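Local coordinates for peptide synthetase, module 7 (Actinoplanes teichomyceticus, PDB 4TX3), which is a condensation-type domain of a nonribosomal peptide synthetase that probably recruits cytochrome P450 oxygenases to the carrier-bound teicoplanin peptide, at residues 50-55 with 164-169; 108-113 with 122-127; 420-423 with 428-431. All coordinates share one frame; numbering follows the deposited sequence.

Interaction 1 (50-55 with 164-169); sequences RLDVAA and ARRAGR
Ala55 presses its CB against the last turn of helix 148-166, 3.6 Å from Arg166 N, while Ala55 O faces Arg165 CB at 3.8 Å. Beside this the Asp52 and Arg166 side chains pass at a slant, with Asp52 OD2 4.0 Å from Arg166 CG and the carboxylate and guanidinium planes 76° apart. Their charges do not meet: Asp52 OD2 stays 5.3 Å from Arg166 NE. Arg166 keeps an extended chain with CG anti to the backbone N (chi1 -177°), which carries its guanidinium past Asp52 to two waters on Arg50 O; one of them accepts from Arg166 NH2 at 2.7 Å, the other weakly from NE. Arg165 instead turns away to a salt bridge with Asp62.

Asp52 OD1 takes Ala55 N at 3.2 Å, the donor coming from above the carboxylate plane. A leucine in place of Asp52 would remove the carboxylate that runs beside the Arg166 chain and would probably strip Ala55 N of its capping acceptor. The pairing thus sets an N-capped helix start, at 53-66, against a helix closed by a Schellman motif, in which Gly168 and Arg169 bond back to Arg165 O and Ala164 O.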
loop_
_atom_site.group_PDB
_atom_site.type_symbol
_atom_site.label_atom_id
_atom_site.label_comp_id
_atom_site.label_asym_id
_atom_site.label_seq_id
_atom_site.Cartn_x
_atom_site.Cartn_y
_atom_site.Cartn_z
ATOM N N ARG B 50 -1.885 16.282 -22.516
ATOM C CA ARG B 50 -0.842 17.273 -22.712
ATOM C C ARG B 50 0.292 17.083 -21.708
ATOM O O ARG B 50 0.171 17.372 -20.519
ATOM C CB ARG B 50 -1.417 18.683 -22.651
ATOM C CG ARG B 50 -2.032 19.046 -23.984
ATOM C CD ARG B 50 -2.430 20.487 -24.062
ATOM N NE ARG B 50 -1.285 21.372 -24.264
ATOM C CZ ARG B 50 -0.717 21.607 -25.444
ATOM N NH1 ARG B 50 -1.175 21.002 -26.539
ATOM N NH2 ARG B 50 0.309 22.447 -25.527
ATOM N N LEU B 51 1.395 16.581 -22.240
ATOM C CA LEU B 51 2.567 16.242 -21.481
ATOM C C LEU B 51 3.517 17.435 -21.378
ATOM O O LEU B 51 3.916 18.023 -22.380
ATOM C CB LEU B 51 3.256 15.047 -22.140
ATOM C CG LEU B 51 4.598 14.585 -21.584
ATOM C CD1 LEU B 51 4.427 14.224 -20.119
ATOM C CD2 LEU B 51 5.144 13.400 -22.393
ATOM N N ASP B 52 3.880 17.797 -20.162
ATOM C CA ASP B 52 4.845 18.855 -19.970
ATOM C C ASP B 52 6.228 18.194 -19.999
ATOM O O ASP B 52 6.703 17.665 -18.985
ATOM C CB ASP B 52 4.560 19.595 -18.656
ATOM C CG ASP B 52 5.396 20.861 -18.478
ATOM O OD1 ASP B 52 6.535 20.923 -19.009
ATOM O OD2 ASP B 52 4.910 21.786 -17.776
ATOM N N VAL B 53 6.861 18.204 -21.170
ATOM C CA VAL B 53 8.071 17.414 -21.383
ATOM C C VAL B 53 9.244 17.936 -20.539
ATOM O O VAL B 53 9.966 17.151 -19.919
ATOM C CB VAL B 53 8.472 17.380 -22.882
ATOM C CG1 VAL B 53 9.708 16.529 -23.080
ATOM C CG2 VAL B 53 7.331 16.828 -23.727
ATOM N N ALA B 54 9.424 19.254 -20.483
ATOM C CA ALA B 54 10.456 19.800 -19.612
ATOM C C ALA B 54 10.218 19.413 -18.134
ATOM O O ALA B 54 11.170 19.151 -17.381
ATOM C CB ALA B 54 10.528 21.305 -19.767
ATOM N N ALA B 55 8.953 19.354 -17.727
ATOM C CA ALA B 55 8.617 19.000 -16.353
ATOM C C ALA B 55 8.919 17.533 -16.086
ATOM O O ALA B 55 9.434 17.185 -15.035
ATOM C CB ALA B 55 7.149 19.302 -16.056
ATOM N N ALA B 164 4.728 18.624 -9.046
ATOM C CA ALA B 164 5.336 19.894 -8.633
ATOM C C ALA B 164 5.991 20.648 -9.788
ATOM O O ALA B 164 5.733 21.841 -9.979
ATOM C CB ALA B 164 6.366 19.654 -7.526
ATOM N N ARG B 165 6.855 19.959 -10.535
ATOM C CA ARG B 165 7.578 20.571 -11.650
ATOM C C ARG B 165 6.616 21.085 -12.725
ATOM O O ARG B 165 6.838 22.144 -13.321
ATOM C CB ARG B 165 8.566 19.579 -12.260
ATOM C CG ARG B 165 9.757 19.278 -11.391
ATOM C CD ARG B 165 10.617 20.522 -11.163
ATOM N NE ARG B 165 11.852 20.168 -10.483
ATOM C CZ ARG B 165 12.752 21.034 -10.024
ATOM N NH1 ARG B 165 12.572 22.344 -10.164
ATOM N NH2 ARG B 165 13.838 20.580 -9.414
ATOM N N ARG B 166 5.542 20.338 -12.968
ATOM C CA ARG B 166 4.527 20.776 -13.919
ATOM C C ARG B 166 3.850 22.064 -13.443
ATOM O O ARG B 166 3.426 22.884 -14.248
ATOM C CB ARG B 166 3.486 19.682 -14.139
ATOM C CG ARG B 166 2.448 20.043 -15.158
ATOM C CD ARG B 166 1.404 18.954 -15.317
ATOM N NE ARG B 166 0.421 19.357 -16.320
ATOM C CZ ARG B 166 -0.648 20.100 -16.055
ATOM N NH1 ARG B 166 -0.879 20.504 -14.819
ATOM N NH2 ARG B 166 -1.485 20.434 -17.027
ATOM N N ALA B 167 3.777 22.249 -12.131
ATOM C CA ALA B 167 3.172 23.443 -11.553
ATOM C C ALA B 167 4.192 24.521 -11.170
ATOM O O ALA B 167 3.890 25.397 -10.367
ATOM C CB ALA B 167 2.346 23.069 -10.332
ATOM N N GLY B 168 5.400 24.450 -11.712
ATOM C CA GLY B 168 6.357 25.528 -11.537
ATOM C C GLY B 168 7.164 25.593 -10.250
ATOM O O GLY B 168 7.785 26.616 -9.970
ATOM N N ARG B 169 7.177 24.519 -9.464
ATOM C CA ARG B 169 8.027 24.477 -8.274
ATOM C C ARG B 169 8.835 23.176 -8.221
ATOM O O ARG B 169 8.432 22.152 -8.797
ATOM C CB ARG B 169 7.189 24.622 -6.996
ATOM C CG ARG B 169 6.389 23.371 -6.672
ATOM C CD ARG B 169 5.602 23.421 -5.369
ATOM N NE ARG B 169 4.917 22.141 -5.201
ATOM C CZ ARG B 169 3.709 21.868 -5.687
ATOM N NH1 ARG B 169 3.022 22.796 -6.340
ATOM N NH2 ARG B 169 3.183 20.670 -5.511
HETATM O O HOH W 1 0.463 16.814 -17.622
HETATM O O HOH W 2 0.037 19.928 -19.228
#

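Interaction 2 (108-113 with 122-127)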
loop_
_atom_site.group_PDB
_atom_site.type_symbol
_atom_site.label_atom_id
_atom_site.label_comp_id
_atom_site.label_asym_id
_atom_site.label_seq_id
_atom_site.Cartn_x
_atom_site.Cartn_y
_atom_site.Cartn_z
ATOM N N ALA B 108 12.189 -2.365 -27.283
ATOM C CA ALA B 108 13.051 -3.522 -27.066
ATOM C C ALA B 108 14.531 -3.155 -27.146
ATOM O O ALA B 108 15.318 -3.565 -26.293
ATOM C CB ALA B 108 12.727 -4.615 -28.065
ATOM N N GLU B 109 14.912 -2.396 -28.170
ATOM C CA GLU B 109 16.313 -2.009 -28.341
ATOM C C GLU B 109 16.831 -1.161 -27.174
ATOM O O GLU B 109 17.946 -1.368 -26.697
ATOM C CB GLU B 109 16.504 -1.244 -29.649
ATOM C CG GLU B 109 17.848 -0.532 -29.743
ATOM C CD GLU B 109 17.770 0.753 -30.550
ATOM O OE1 GLU B 109 17.800 1.852 -29.939
ATOM O OE2 GLU B 109 17.680 0.664 -31.797
ATOM N N ARG B 110 16.017 -0.214 -26.721
ATOM C CA ARG B 110 16.391 0.670 -25.619
ATOM C C ARG B 110 16.543 -0.117 -24.298
ATOM O O ARG B 110 17.481 0.117 -23.521
ATOM C CB ARG B 110 15.349 1.798 -25.503
ATOM C CG ARG B 110 15.539 2.812 -24.378
ATOM C CD ARG B 110 16.905 3.485 -24.383
ATOM N NE ARG B 110 17.356 3.939 -25.701
ATOM C CZ ARG B 110 18.456 4.669 -25.904
ATOM N NH1 ARG B 110 19.218 5.037 -24.874
ATOM N NH2 ARG B 110 18.793 5.040 -27.139
ATOM N N GLY B 111 15.645 -1.071 -24.065
ATOM C CA GLY B 111 15.701 -1.902 -22.876
ATOM C C GLY B 111 16.791 -2.970 -22.935
ATOM O O GLY B 111 17.192 -3.508 -21.894
ATOM N N GLU B 112 17.285 -3.276 -24.136
ATOM C CA GLU B 112 18.328 -4.293 -24.292
ATOM C C GLU B 112 19.737 -3.729 -24.155
ATOM O O GLU B 112 20.679 -4.461 -23.887
ATOM C CB GLU B 112 18.207 -4.995 -25.645
ATOM C CG GLU B 112 17.119 -6.041 -25.714
ATOM C CD GLU B 112 17.333 -7.162 -24.709
ATOM O OE1 GLU B 112 18.168 -8.060 -24.986
ATOM O OE2 GLU B 112 16.670 -7.145 -23.641
ATOM N N GLN B 113 19.871 -2.427 -24.338
ATOM C CA GLN B 113 21.172 -1.782 -24.373
ATOM C C GLN B 113 22.004 -2.010 -23.095
ATOM O O GLN B 113 21.537 -1.800 -21.978
ATOM C CB GLN B 113 20.969 -0.294 -24.633
ATOM C CG GLN B 113 22.251 0.483 -24.820
ATOM C CD GLN B 113 21.987 1.959 -24.995
ATOM O OE1 GLN B 113 20.943 2.366 -25.533
ATOM N NE2 GLN B 113 22.911 2.772 -24.529
ATOM N N PRO B 122 23.096 3.568 -13.454
ATOM C CA PRO B 122 22.470 2.258 -13.663
ATOM C C PRO B 122 21.000 2.323 -14.133
ATOM O O PRO B 122 20.244 1.381 -13.942
ATOM C CB PRO B 122 22.569 1.622 -12.283
ATOM C CG PRO B 122 22.376 2.812 -11.345
ATOM C CD PRO B 122 23.001 4.006 -12.049
ATOM N N TRP B 123 20.593 3.427 -14.738
ATOM C CA TRP B 123 19.258 3.502 -15.307
ATOM C C TRP B 123 19.281 4.402 -16.512
ATOM O O TRP B 123 20.292 5.018 -16.820
ATOM C CB TRP B 123 18.235 4.001 -14.291
ATOM C CG TRP B 123 18.432 5.402 -13.873
ATOM C CD1 TRP B 123 19.435 5.896 -13.082
ATOM C CD2 TRP B 123 17.587 6.515 -14.196
ATOM N NE1 TRP B 123 19.272 7.253 -12.905
ATOM C CE2 TRP B 123 18.148 7.660 -13.573
ATOM C CE3 TRP B 123 16.424 6.662 -14.959
ATOM C CZ2 TRP B 123 17.576 8.935 -13.691
ATOM C CZ3 TRP B 123 15.860 7.929 -15.073
ATOM C CH2 TRP B 123 16.436 9.047 -14.443
ATOM N N ARG B 124 18.147 4.487 -17.181
ATOM C CA ARG B 124 18.100 5.000 -18.533
ATOM C C ARG B 124 16.647 5.223 -18.931
ATOM O O ARG B 124 15.790 4.365 -18.706
ATOM C CB ARG B 124 18.787 4.005 -19.462
ATOM C CG ARG B 124 18.687 4.287 -20.906
ATOM C CD ARG B 124 19.004 3.029 -21.691
ATOM N NE ARG B 124 20.344 2.532 -21.409
ATOM C CZ ARG B 124 20.639 1.242 -21.309
ATOM N NH1 ARG B 124 19.676 0.331 -21.484
ATOM N NH2 ARG B 124 21.886 0.863 -21.042
ATOM N N CYS B 125 16.360 6.379 -19.506
ATOM C CA CYS B 125 15.000 6.663 -19.908
ATOM C C CYS B 125 14.959 7.186 -21.334
ATOM O O CYS B 125 15.949 7.741 -21.821
ATOM C CB CYS B 125 14.353 7.656 -18.936
ATOM S SG CYS B 125 15.230 9.224 -18.705
ATOM N N GLU B 126 13.827 6.982 -22.008
ATOM C CA GLU B 126 13.601 7.606 -23.307
ATOM C C GLU B 126 12.123 7.952 -23.483
ATOM O O GLU B 126 11.233 7.293 -22.942
ATOM C CB GLU B 126 14.087 6.698 -24.450
ATOM C CG GLU B 126 14.607 7.478 -25.679
ATOM C CD GLU B 126 15.231 6.580 -26.772
ATOM O OE1 GLU B 126 14.851 5.389 -26.881
ATOM O OE2 GLU B 126 16.102 7.067 -27.538
ATOM N N LEU B 127 11.860 9.011 -24.228
ATOM C CA LEU B 127 10.489 9.418 -24.455
ATOM C C LEU B 127 10.181 9.326 -25.941
ATOM O O LEU B 127 10.831 9.972 -26.766
ATOM C CB LEU B 127 10.250 10.831 -23.923
ATOM C CG LEU B 127 8.804 11.323 -23.997
ATOM C CD1 LEU B 127 7.878 10.462 -23.149
ATOM C CD2 LEU B 127 8.724 12.790 -23.575
#
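Arg124 reaches from the strand to Gln113, just past the end of helix 103-112, and grips one atom with two nitrogens: NH2 lies 2.8 Å and NH1 2.9 Å from Gln113 O. Both donors come from the same face of that carbonyl, NH2 well above its plane and NH1 only tilted from it. A bend at chi3 (-60°) turns the guanidinium so that NH1 and NH2 meet Gln113 O end-on, and NH1 also makes a weak bond to Arg110 O. Two carbonyls at the tail of the helix are thereby tied to one charged group. The Gln113 side chain lies along the same guanidinium, its amide plane stacked 16° from parallel and its CB over a face. Phe115 adds a cation-pi contact to Arg124. Nearer the backbone on the same side chain, Arg124 CD comes to 3.4 Å from Arg110 CD, and the two guanidinium groups stand steeply to each other.

Helix and strand here are consecutive members of a beta-alpha-beta crossover, strand 96-97, helix 103-112 and strand 123-129, the two strands lying parallel and adjacent in the sheet.

Two residues on, Glu126 points to the same side as Arg124 and crosses the Arg110 side chain at about a right angle. Its OE1 forms a salt bridge with Arg110 NE at 3.1 Å, while OE2 sits over a face of that guanidinium, 3.4 Å from Arg110 NH2. Gln113 OE1 covers the opposite face, so the Arg110 group is held between two oxygens. The negative charge of Glu126 would be expected to ease the closeness of the two arginines.

Interaction 3 (420-423 with 428-431). With SO4 (sulfate ion), chain G.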
loop_
_atom_site.group_PDB
_atom_site.type_symbol
_atom_site.label_atom_id
_atom_site.label_comp_id
_atom_site.label_asym_id
_atom_site.label_seq_id
_atom_site.Cartn_x
_atom_site.Cartn_y
_atom_site.Cartn_z
ATOM N N LEU B 420 5.256 -19.740 -16.758
ATOM C CA LEU B 420 6.540 -20.386 -16.568
ATOM C C LEU B 420 7.560 -19.709 -17.471
ATOM O O LEU B 420 7.422 -19.747 -18.687
ATOM C CB LEU B 420 6.459 -21.894 -16.875
ATOM C CG LEU B 420 7.804 -22.625 -16.932
ATOM C CD1 LEU B 420 8.560 -22.522 -15.595
ATOM C CD2 LEU B 420 7.630 -24.066 -17.317
ATOM N N HIS B 421 8.570 -19.075 -16.891
ATOM C CA HIS B 421 9.641 -18.519 -17.700
ATOM C C HIS B 421 10.764 -19.540 -17.797
ATOM O O HIS B 421 11.069 -20.214 -16.818
ATOM C CB HIS B 421 10.140 -17.205 -17.110
ATOM C CG HIS B 421 9.077 -16.153 -16.994
ATOM N ND1 HIS B 421 9.189 -14.912 -17.581
ATOM C CD2 HIS B 421 7.888 -16.153 -16.347
ATOM C CE1 HIS B 421 8.114 -14.196 -17.306
ATOM N NE2 HIS B 421 7.308 -14.925 -16.559
ATOM N N TYR B 422 11.371 -19.677 -18.969
ATOM C CA TYR B 422 12.432 -20.667 -19.119
ATOM C C TYR B 422 13.581 -20.145 -19.939
ATOM O O TYR B 422 13.429 -19.230 -20.748
ATOM C CB TYR B 422 11.899 -21.946 -19.769
ATOM C CG TYR B 422 11.343 -21.703 -21.149
ATOM C CD1 TYR B 422 10.031 -21.265 -21.321
ATOM C CD2 TYR B 422 12.128 -21.888 -22.281
ATOM C CE1 TYR B 422 9.512 -21.029 -22.580
ATOM C CE2 TYR B 422 11.616 -21.648 -23.548
ATOM C CZ TYR B 422 10.310 -21.220 -23.687
ATOM O OH TYR B 422 9.792 -20.988 -24.941
ATOM N N ALA B 423 14.734 -20.762 -19.736
ATOM C CA ALA B 423 15.943 -20.380 -20.441
ATOM C C ALA B 423 15.887 -20.970 -21.844
ATOM O O ALA B 423 16.011 -22.183 -22.019
ATOM C CB ALA B 423 17.177 -20.857 -19.685
ATOM N N ASP B 428 13.024 -25.809 -25.413
ATOM C CA ASP B 428 12.050 -25.432 -26.419
ATOM C C ASP B 428 10.705 -25.127 -25.772
ATOM O O ASP B 428 10.423 -25.618 -24.674
ATOM C CB ASP B 428 11.888 -26.553 -27.442
ATOM C CG ASP B 428 13.034 -26.620 -28.387
ATOM O OD1 ASP B 428 13.539 -25.538 -28.735
ATOM O OD2 ASP B 428 13.448 -27.733 -28.776
ATOM N N HIS B 429 9.871 -24.350 -26.464
ATOM C CA HIS B 429 8.566 -23.924 -25.946
ATOM C C HIS B 429 7.681 -25.103 -25.571
ATOM O O HIS B 429 6.942 -25.022 -24.588
ATOM C CB HIS B 429 7.839 -23.046 -26.972
ATOM C CG HIS B 429 6.546 -22.472 -26.476
ATOM N ND1 HIS B 429 5.332 -23.093 -26.668
ATOM C CD2 HIS B 429 6.282 -21.331 -25.795
ATOM C CE1 HIS B 429 4.372 -22.362 -26.130
ATOM N NE2 HIS B 429 4.921 -21.284 -25.597
ATOM N N ASP B 430 7.750 -26.191 -26.346
ATOM C CA ASP B 430 6.900 -27.365 -26.088
ATOM C C ASP B 430 7.341 -28.138 -24.840
ATOM O O ASP B 430 6.508 -28.649 -24.090
ATOM C CB ASP B 430 6.851 -28.305 -27.312
ATOM C CG ASP B 430 8.228 -28.804 -27.762
ATOM O OD1 ASP B 430 9.114 -29.074 -26.913
ATOM O OD2 ASP B 430 8.417 -28.960 -28.992
ATOM N N THR B 431 8.650 -28.220 -24.622
ATOM C CA THR B 431 9.172 -28.780 -23.390
ATOM C C THR B 431 8.620 -28.021 -22.184
ATOM O O THR B 431 8.197 -28.632 -21.208
ATOM C CB THR B 431 10.705 -28.747 -23.362
ATOM O OG1 THR B 431 11.208 -29.342 -24.564
ATOM C CG2 THR B 431 11.238 -29.522 -22.167
HETATM S S SO4 G . 10.698 -22.749 -29.769
HETATM O O1 SO4 G . 10.539 -21.318 -30.079
HETATM O O2 SO4 G . 11.896 -23.295 -30.419
HETATM O O3 SO4 G . 10.830 -22.910 -28.317
HETATM O O4 SO4 G . 9.513 -23.485 -30.225
#
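Tyr422 meets His429 end-on with its hydroxyl, and this is the tight part of the contact. Tyr422 OH lies 3.3 Å from His429 CA and 3.5 Å from His429 CB, so the phenol is stopped by the carbon framework of the first helical residue. The same oxygen lies at the edge of the imidazole, 3.6 Å from His429 CD2. The two side chains cross at about a right angle, and it is the phenol oxygen, not the ring, that meets the imidazole. Tyr422 reaches this spot because its CG sits between the backbone N and the carbonyl carbon (chi1 61°), which sends the ring out from the strand to the helix start. Its CE2 also comes to 4.2 Å from Asp428 C, where the chain turns into the helix.

Beyond His429 the contact is loose. His429 as a whole is exposed, although its side chain touches Val238, and the CB of Asp428 points away from the strand. Although Asp428 holds the N-cap position, its carboxylate makes no capping bond. A sulfate, probably from the crystallisation liquor, approaches the helix start instead: its O3 accepts from His429 N at a short 2.5 Å, a length not to be leaned on at this resolution. The partial positive charge of a helix N-terminus would suit such an anion. Asp428 OD1 is 3.3 Å from sulfate O2, and this carboxylate also has a salt bridge with Arg225, which would offset some of the negative charge.

Strand 413-423 runs between antiparallel neighbours 235-242 and 399-407, and helix 429-448 follows it after a short turn. Tyr422 packs on Ala432 of that helix and Leu399 of the next strand, while His429 rests on Val238 of strand 235-242.

Along the chain, interaction 2 falls between the two segments of interaction 1, and interaction 3 comes later. The first two belong together: their centres are 22 Å apart, and Leu51 and Val53 pack on Leu127, joining the start of helix 53-66 to strand 123-129 of the five-stranded sheet. Interaction 3 lies on the other, four-stranded sheet, its centre 26 Å from that of interaction 2 and 44 Å from that of interaction 1. This division fits the two-lobed condensation fold, related to the CoA-dependent acyltransferases. Interaction 1, at the far edge, is also the one reached by another protein: Arg169 forms a salt bridge with an acidic side chain of that partner chain.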